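Local coordinates for aspartate-semialdehyde dehydrogenase (PDB 2YV3), which catalyses the formation of L-aspartate semialdehyde from L-aspartyl-4-phosphate, probably with NADPH as reductant, a shared step towards lysine, methionine and threonine, at the interface of chains A and B. Residues are numbered along the deposited sequence; one frame, centred on the assembly and turned at random. Chains: chain A/B, Aspartate-semialdehyde dehydrogenase.

Contact 1: the interface of chains A and B. Residues chain A 201, 203, 208, 225; chain B 295, 297.
The phenol ring of A:Tyr203 meets B:Leu297 over one face and B:Lys295 at its edge. Methyl CD2 of B:Leu297 stands above the rim of the ring, 3.4 Å from CE2 of A:Tyr203, while the backbone O of B:Lys295 lies in the ring plane, 3.3 Å from that same CE2. A:Asn201 OD1 also lies at the edge, in plane. This amide oxygen accepts a hydrogen bond from the backbone N of A:Tyr203 at 3.2 Å, with an angle of 152° at the hydrogen. With CG of A:Asn201 between its backbone N and carbonyl carbon (chi1 64°), the amide turns back to its own loop and steadies the residue that carries the ring.

The leucine and tyrosine side chains run antiparallel alongside each other. CD2 of B:Leu297 also lies 4.0 Å from the thioether SD of A:Met208, whose bent, flexible chain from helix 205-219 suits a branched partner, and 3.9 Å from ND2 of A:Asn201. Tyrosine adds a polar tip to this apolar seat: its OH takes a weak hydrogen bond from the backbone N of B:Leu297 at 3.4 Å. The patch seats a leucine of one subunit against the other and helps hold the homodimer together.

Contact 2: the interface of chains A and B. Residues chain A 203, 207, 226-228; chain B 241, 243, 292, 294, 304, 306.
B:Arg294 reaches across to A:Tyr203, A:Glu207 and A:Thr228, joining the dimerisation domains of two subunits in a member of the aspartate-semialdehyde dehydrogenase family. CG of B:Arg294 stands between the backbone N and the carbonyl carbon (chi1 47°), and the chain then runs extended to NE, carrying the guanidinium across the tyrosine face opposite B:Leu297. In this cation-pi contact NE sits offset toward the rim, 3.2 Å from the ring centroid of A:Tyr203, with the planes 80° apart.

Two salt bridges converge on A:Glu207, a helix residue long enough to serve both arginines. Its carboxylate meets B:Arg292 tip to tip through NH2, and its OE2 lies 3.2 Å from NH2 of B:Arg294. The shared negative charge probably eases the approach of the two cations, for NH2 of B:Arg292 lies over one guanidinium face of B:Arg294. CB of B:Asp304 covers the opposite face.

Hydrogen bonds fix the guanidinium's rotation. NH2 of B:Arg294 donates in its own plane to the hydroxyl OG1 of A:Thr228 at 2.7 Å, and NH1, also in plane, to the backbone O of B:Arg292 at 2.8 Å. An alanine in place of B:Arg294 would probably leave this face of A:Tyr203 without its cation, OE2 of A:Glu207 without one charge partner and the hydroxyl of A:Thr228 without this donor.

Among apolar contacts, CD of B:Arg294 lies 3.7 Å from CZ of A:Tyr203, and CB of A:Thr228 rests 4.0 Å from CB of the small B:Ala241.

Contact 3: the interface of chains A and B. Residues chain A 191-194, 198; chain B 276-278, 292, 306.
A loop of chain A running through A:Pro193 and A:His194 docks onto the 276-278 loop of chain B and onto its strands 288-295 and 302-310. A:Pro193 buries more surface than any other residue of the patch. Its CB lies over the centre of the B:Phe306 ring, 3.4 Å from CD2 of B:Phe306, a CH-pi contact for which a rigid proline ring is well shaped. CG of the proline turns to B:Tyr276, 3.5 Å from its CD1.

The tyrosine reaches past the proline to A:His194. Hydroxyl OH of B:Tyr276 and ring nitrogen ND1 of A:His194 share a hydrogen bond of 2.7 Å; either group could be the donor, and the coordinates alone do not show which. The rings meet edge-to-face, their planes 85° apart, with the histidine edge turned to the phenol. CG of A:His194 is anti to its backbone N (chi1 -177°), which carries the imidazole outward to the tyrosine tip; CB meets CZ of B:Tyr276 at 3.4 Å, on the same side of the phenol as the proline. A:Phe198 backs one face of the imidazole and so helps to position it.

B:Arg292 adds a weak hydrogen bond from NE to the backbone O of A:Pro193 at 3.2 Å. Its aliphatic CD packs 3.7 Å from CE1 of A:Phe198, with NE in the plane of that ring. Mostly apolar, with a polar pair at the tyrosine tip, the site anchors this loop on the partner subunit of the homodimer.

Contact 1: the interface of chains A and B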
loop_
_atom_site.group_PDB
_atom_site.type_symbol
_atom_site.label_atom_id
_atom_site.label_comp_id
_atom_site.label_asym_id
_atom_site.label_seq_id
_atom_site.Cartn_x
_atom_site.Cartn_y
_atom_site.Cartn_z
ATOM N N ASN A 201 -15.615 8.879 -13.369
ATOM C CA ASN A 201 -14.561 8.143 -14.068
ATOM C C ASN A 201 -13.980 6.934 -13.298
ATOM O O ASN A 201 -13.135 6.209 -13.831
ATOM C CB ASN A 201 -13.426 9.087 -14.532
ATOM C CG ASN A 201 -12.696 9.750 -13.392
ATOM O OD1 ASN A 201 -12.773 9.323 -12.240
ATOM N ND2 ASN A 201 -11.963 10.804 -13.713
ATOM N N TYR A 203 -12.361 6.934 -10.130
ATOM C CA TYR A 203 -11.523 7.383 -9.025
ATOM C C TYR A 203 -12.357 7.993 -7.897
ATOM O O TYR A 203 -13.565 8.204 -8.030
ATOM C CB TYR A 203 -10.512 8.410 -9.532
ATOM C CG TYR A 203 -9.515 7.812 -10.475
ATOM C CD1 TYR A 203 -8.297 7.343 -10.009
ATOM C CD2 TYR A 203 -9.832 7.599 -11.821
ATOM C CE1 TYR A 203 -7.418 6.666 -10.844
ATOM C CE2 TYR A 203 -8.959 6.924 -12.671
ATOM C CZ TYR A 203 -7.754 6.458 -12.168
ATOM O OH TYR A 203 -6.891 5.755 -12.969
ATOM N N MET A 208 -8.462 11.822 -7.167
ATOM C CA MET A 208 -8.580 12.944 -8.096
ATOM C C MET A 208 -7.848 14.225 -7.723
ATOM O O MET A 208 -7.507 15.038 -8.591
ATOM C CB MET A 208 -10.052 13.244 -8.357
ATOM C CG MET A 208 -10.638 12.309 -9.395
ATOM S SD MET A 208 -9.375 12.007 -10.661
ATOM C CE MET A 208 -9.340 13.560 -11.529
ATOM N N ILE A 225 -1.448 11.990 -14.493
ATOM C CA ILE A 225 -1.334 11.420 -13.167
ATOM C C ILE A 225 -2.455 10.436 -12.846
ATOM O O ILE A 225 -3.635 10.746 -13.028
ATOM C CB ILE A 225 -1.339 12.516 -12.085
ATOM C CG1 ILE A 225 -0.474 13.689 -12.508
ATOM C CG2 ILE A 225 -0.790 11.966 -10.784
ATOM C CD1 ILE A 225 -0.566 14.868 -11.539
ATOM N N LYS B 295 -10.982 3.389 -15.881
ATOM C CA LYS B 295 -10.191 3.874 -16.990
ATOM C C LYS B 295 -9.099 4.709 -16.352
ATOM O O LYS B 295 -9.376 5.703 -15.685
ATOM C CB LYS B 295 -11.037 4.730 -17.936
ATOM C CG LYS B 295 -10.237 5.421 -19.046
ATOM C CD LYS B 295 -11.130 5.867 -20.198
ATOM C CE LYS B 295 -12.404 6.543 -19.709
ATOM N NZ LYS B 295 -13.190 7.132 -20.844
ATOM N N LEU B 297 -6.086 7.323 -15.868
ATOM C CA LEU B 297 -5.766 8.653 -16.360
ATOM C C LEU B 297 -4.270 8.789 -16.658
ATOM O O LEU B 297 -3.830 9.757 -17.284
ATOM C CB LEU B 297 -6.197 9.709 -15.334
ATOM C CG LEU B 297 -7.645 10.223 -15.283
ATOM C CD1 LEU B 297 -8.503 9.592 -16.355
ATOM C CD2 LEU B 297 -8.204 9.957 -13.913
#

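Contact 2: the interface of chains A and B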
loop_
_atom_site.group_PDB
_atom_site.type_symbol
_atom_site.label_atom_id
_atom_site.label_comp_id
_atom_site.label_asym_id
_atom_site.label_seq_id
_atom_site.Cartn_x
_atom_site.Cartn_y
_atom_site.Cartn_z
ATOM N N TYR A 203 -12.361 6.934 -10.130
ATOM C CA TYR A 203 -11.523 7.383 -9.025
ATOM C C TYR A 203 -12.357 7.993 -7.897
ATOM O O TYR A 203 -13.565 8.204 -8.030
ATOM C CB TYR A 203 -10.512 8.410 -9.532
ATOM C CG TYR A 203 -9.515 7.812 -10.475
ATOM C CD1 TYR A 203 -8.297 7.343 -10.009
ATOM C CD2 TYR A 203 -9.832 7.599 -11.821
ATOM C CE1 TYR A 203 -7.418 6.666 -10.844
ATOM C CE2 TYR A 203 -8.959 6.924 -12.671
ATOM C CZ TYR A 203 -7.754 6.458 -12.168
ATOM O OH TYR A 203 -6.891 5.755 -12.969
ATOM N N GLU A 207 -8.211 10.433 -4.688
ATOM C CA GLU A 207 -7.363 10.125 -5.831
ATOM C C GLU A 207 -7.289 11.319 -6.774
ATOM O O GLU A 207 -6.195 11.774 -7.121
ATOM C CB GLU A 207 -7.917 8.909 -6.589
ATOM C CG GLU A 207 -7.835 7.633 -5.793
ATOM C CD GLU A 207 -8.561 6.465 -6.426
ATOM O OE1 GLU A 207 -9.798 6.523 -6.557
ATOM O OE2 GLU A 207 -7.892 5.482 -6.794
ATOM N N SER A 226 -2.064 9.254 -12.372
ATOM C CA SER A 226 -2.990 8.193 -11.963
ATOM C C SER A 226 -2.637 7.933 -10.509
ATOM O O SER A 226 -1.477 8.067 -10.130
ATOM C CB SER A 226 -2.751 6.923 -12.785
ATOM O OG SER A 226 -3.497 5.811 -12.310
ATOM N N ALA A 227 -3.621 7.577 -9.691
ATOM C CA ALA A 227 -3.360 7.307 -8.272
ATOM C C ALA A 227 -4.451 6.461 -7.629
ATOM O O ALA A 227 -5.632 6.631 -7.936
ATOM C CB ALA A 227 -3.219 8.621 -7.511
ATOM N N THR A 228 -4.048 5.550 -6.745
ATOM C CA THR A 228 -4.988 4.689 -6.030
ATOM C C THR A 228 -4.837 4.988 -4.554
ATOM O O THR A 228 -3.844 4.596 -3.955
ATOM C CB THR A 228 -4.688 3.175 -6.197
ATOM O OG1 THR A 228 -4.691 2.820 -7.580
ATOM C CG2 THR A 228 -5.762 2.331 -5.449
ATOM N N ALA B 241 -2.336 -2.716 -6.116
ATOM C CA ALA B 241 -3.022 -1.728 -6.943
ATOM C C ALA B 241 -2.262 -1.829 -8.234
ATOM O O ALA B 241 -1.038 -1.745 -8.229
ATOM C CB ALA B 241 -2.867 -0.348 -6.362
ATOM N N SER B 243 -1.882 -1.048 -12.765
ATOM C CA SER B 243 -2.094 -0.096 -13.846
ATOM C C SER B 243 -1.320 -0.664 -15.031
ATOM O O SER B 243 -0.087 -0.518 -15.143
ATOM C CB SER B 243 -1.573 1.288 -13.469
ATOM O OG SER B 243 -2.056 1.687 -12.199
ATOM N N ARG B 292 -12.535 -2.067 -8.388
ATOM C CA ARG B 292 -11.991 -0.726 -8.521
ATOM C C ARG B 292 -11.520 -0.548 -9.966
ATOM O O ARG B 292 -10.675 0.304 -10.254
ATOM C CB ARG B 292 -10.832 -0.509 -7.542
ATOM C CG ARG B 292 -11.280 -0.166 -6.142
ATOM C CD ARG B 292 -12.167 1.070 -6.140
ATOM N NE ARG B 292 -11.415 2.299 -5.872
ATOM C CZ ARG B 292 -10.593 2.897 -6.726
ATOM N NH1 ARG B 292 -10.394 2.401 -7.931
ATOM N NH2 ARG B 292 -9.970 4.004 -6.370
ATOM N N ARG B 294 -11.135 0.725 -13.402
ATOM C CA ARG B 294 -11.433 2.028 -13.948
ATOM C C ARG B 294 -10.535 2.413 -15.102
ATOM O O ARG B 294 -9.466 1.834 -15.294
ATOM C CB ARG B 294 -11.326 3.067 -12.820
ATOM C CG ARG B 294 -10.054 2.933 -11.964
ATOM C CD ARG B 294 -10.038 3.917 -10.798
ATOM N NE ARG B 294 -8.704 4.101 -10.200
ATOM C CZ ARG B 294 -8.002 3.155 -9.577
ATOM N NH1 ARG B 294 -8.484 1.930 -9.457
ATOM N NH2 ARG B 294 -6.821 3.439 -9.059
ATOM N N ASP B 304 -6.872 0.420 -14.462
ATOM C CA ASP B 304 -6.441 0.343 -13.063
ATOM C C ASP B 304 -7.488 -0.430 -12.276
ATOM O O ASP B 304 -8.696 -0.251 -12.485
ATOM C CB ASP B 304 -6.295 1.740 -12.448
ATOM C CG ASP B 304 -4.928 2.342 -12.682
ATOM O OD1 ASP B 304 -4.496 2.410 -13.857
ATOM O OD2 ASP B 304 -4.288 2.760 -11.689
ATOM N N PHE B 306 -7.955 -3.087 -8.359
ATOM C CA PHE B 306 -7.458 -3.514 -7.058
ATOM C C PHE B 306 -7.555 -5.050 -7.041
ATOM O O PHE B 306 -8.502 -5.635 -7.545
ATOM C CB PHE B 306 -8.297 -2.892 -5.932
ATOM C CG PHE B 306 -7.547 -2.737 -4.650
ATOM C CD1 PHE B 306 -6.404 -1.942 -4.595
ATOM C CD2 PHE B 306 -7.917 -3.452 -3.510
ATOM C CE1 PHE B 306 -5.640 -1.875 -3.426
ATOM C CE2 PHE B 306 -7.155 -3.385 -2.345
ATOM C CZ PHE B 306 -6.024 -2.604 -2.306
#

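Contact 3: the interface of chains A and B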
loop_
_atom_site.group_PDB
_atom_site.type_symbol
_atom_site.label_atom_id
_atom_site.label_comp_id
_atom_site.label_asym_id
_atom_site.label_seq_id
_atom_site.Cartn_x
_atom_site.Cartn_y
_atom_site.Cartn_z
ATOM N N VAL A 191 -7.066 -3.369 4.534
ATOM C CA VAL A 191 -6.858 -2.146 3.789
ATOM C C VAL A 191 -8.129 -1.876 3.005
ATOM O O VAL A 191 -8.789 -2.811 2.552
ATOM C CB VAL A 191 -5.586 -2.231 2.874
ATOM C CG1 VAL A 191 -4.364 -2.436 3.744
ATOM C CG2 VAL A 191 -5.715 -3.350 1.829
ATOM N N ILE A 192 -8.476 -0.599 2.871
ATOM C CA ILE A 192 -9.704 -0.181 2.186
ATOM C C ILE A 192 -9.321 0.594 0.944
ATOM O O ILE A 192 -8.891 1.731 1.049
ATOM C CB ILE A 192 -10.548 0.769 3.100
ATOM C CG1 ILE A 192 -10.681 0.175 4.495
ATOM C CG2 ILE A 192 -11.952 0.935 2.558
ATOM C CD1 ILE A 192 -10.816 1.190 5.545
ATOM N N PRO A 193 -9.465 -0.004 -0.251
ATOM C CA PRO A 193 -9.103 0.730 -1.470
ATOM C C PRO A 193 -10.182 1.790 -1.725
ATOM O O PRO A 193 -10.710 1.936 -2.819
ATOM C CB PRO A 193 -9.080 -0.369 -2.520
ATOM C CG PRO A 193 -10.181 -1.254 -2.059
ATOM C CD PRO A 193 -9.966 -1.348 -0.584
ATOM N N HIS A 194 -10.492 2.536 -0.679
ATOM C CA HIS A 194 -11.518 3.542 -0.762
ATOM C C HIS A 194 -11.261 4.673 0.232
ATOM O O HIS A 194 -11.441 4.510 1.430
ATOM C CB HIS A 194 -12.863 2.860 -0.485
ATOM C CG HIS A 194 -14.052 3.764 -0.603
ATOM N ND1 HIS A 194 -15.344 3.302 -0.472
ATOM C CD2 HIS A 194 -14.148 5.100 -0.798
ATOM C CE1 HIS A 194 -16.184 4.316 -0.577
ATOM N NE2 HIS A 194 -15.484 5.418 -0.776
ATOM N N PHE A 198 -16.625 8.545 -4.745
ATOM C CA PHE A 198 -16.458 8.016 -6.093
ATOM C C PHE A 198 -17.058 8.945 -7.103
ATOM O O PHE A 198 -18.198 9.359 -6.968
ATOM C CB PHE A 198 -17.115 6.633 -6.233
ATOM C CG PHE A 198 -16.315 5.527 -5.624
ATOM C CD1 PHE A 198 -15.267 4.954 -6.320
ATOM C CD2 PHE A 198 -16.560 5.114 -4.328
ATOM C CE1 PHE A 198 -14.460 3.980 -5.725
ATOM C CE2 PHE A 198 -15.771 4.149 -3.730
ATOM C CZ PHE A 198 -14.712 3.579 -4.430
ATOM N N TYR B 276 -15.516 -3.439 -2.901
ATOM C CA TYR B 276 -14.210 -3.612 -3.567
ATOM C C TYR B 276 -13.453 -4.630 -2.714
ATOM O O TYR B 276 -13.839 -4.862 -1.578
ATOM C CB TYR B 276 -13.441 -2.289 -3.616
ATOM C CG TYR B 276 -13.843 -1.396 -2.494
ATOM C CD1 TYR B 276 -13.531 -1.723 -1.177
ATOM C CD2 TYR B 276 -14.651 -0.300 -2.726
ATOM C CE1 TYR B 276 -14.024 -0.991 -0.129
ATOM C CE2 TYR B 276 -15.152 0.443 -1.681
ATOM C CZ TYR B 276 -14.840 0.089 -0.388
ATOM O OH TYR B 276 -15.382 0.800 0.640
ATOM N N PRO B 277 -12.369 -5.243 -3.247
ATOM C CA PRO B 277 -11.576 -6.240 -2.514
ATOM C C PRO B 277 -11.030 -5.725 -1.166
ATOM O O PRO B 277 -10.738 -4.543 -0.999
ATOM C CB PRO B 277 -10.444 -6.577 -3.494
ATOM C CG PRO B 277 -10.983 -6.198 -4.837
ATOM C CD PRO B 277 -11.711 -4.914 -4.528
ATOM N N MET B 278 -10.906 -6.632 -0.208
ATOM C CA MET B 278 -10.394 -6.309 1.117
ATOM C C MET B 278 -9.797 -7.570 1.743
ATOM O O MET B 278 -10.400 -8.638 1.723
ATOM C CB MET B 278 -11.510 -5.772 2.033
ATOM C CG MET B 278 -12.208 -4.505 1.544
ATOM S SD MET B 278 -12.866 -3.440 2.863
ATOM C CE MET B 278 -14.239 -4.322 3.313
ATOM N N ARG B 292 -12.535 -2.067 -8.388
ATOM C CA ARG B 292 -11.991 -0.726 -8.521
ATOM C C ARG B 292 -11.520 -0.548 -9.966
ATOM O O ARG B 292 -10.675 0.304 -10.254
ATOM C CB ARG B 292 -10.832 -0.509 -7.542
ATOM C CG ARG B 292 -11.280 -0.166 -6.142
ATOM C CD ARG B 292 -12.167 1.070 -6.140
ATOM N NE ARG B 292 -11.415 2.299 -5.872
ATOM C CZ ARG B 292 -10.593 2.897 -6.726
ATOM N NH1 ARG B 292 -10.394 2.401 -7.931
ATOM N NH2 ARG B 292 -9.970 4.004 -6.370
ATOM N N PHE B 306 -7.955 -3.087 -8.359
ATOM C CA PHE B 306 -7.458 -3.514 -7.058
ATOM C C PHE B 306 -7.555 -5.050 -7.041
ATOM O O PHE B 306 -8.502 -5.635 -7.545
ATOM C CB PHE B 306 -8.297 -2.892 -5.932
ATOM C CG PHE B 306 -7.547 -2.737 -4.650
ATOM C CD1 PHE B 306 -6.404 -1.942 -4.595
ATOM C CD2 PHE B 306 -7.917 -3.452 -3.510
ATOM C CE1 PHE B 306 -5.640 -1.875 -3.426
ATOM C CE2 PHE B 306 -7.155 -3.385 -2.345
ATOM C CZ PHE B 306 -6.024 -2.604 -2.306
#

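Contact 1 and contact 2 are neighbours, their C-alpha centres about 7 Å apart, and share A:Tyr203, whose two faces serve one contact each. Contact 2 and contact 3 lie about 9 Å apart and share B:Arg292 and B:Phe306, while contact 1 and contact 3 are about 15 Å apart. Strand 288-295 of chain B contributes to all three contacts, forming a continuous seam, and two-fold symmetry repeats it with the chains exchanged. The contact centres lie about 15 to 19 Å from the probable catalytic residues Cys125 and His238; the seam therefore probably serves assembly, at a distance from them.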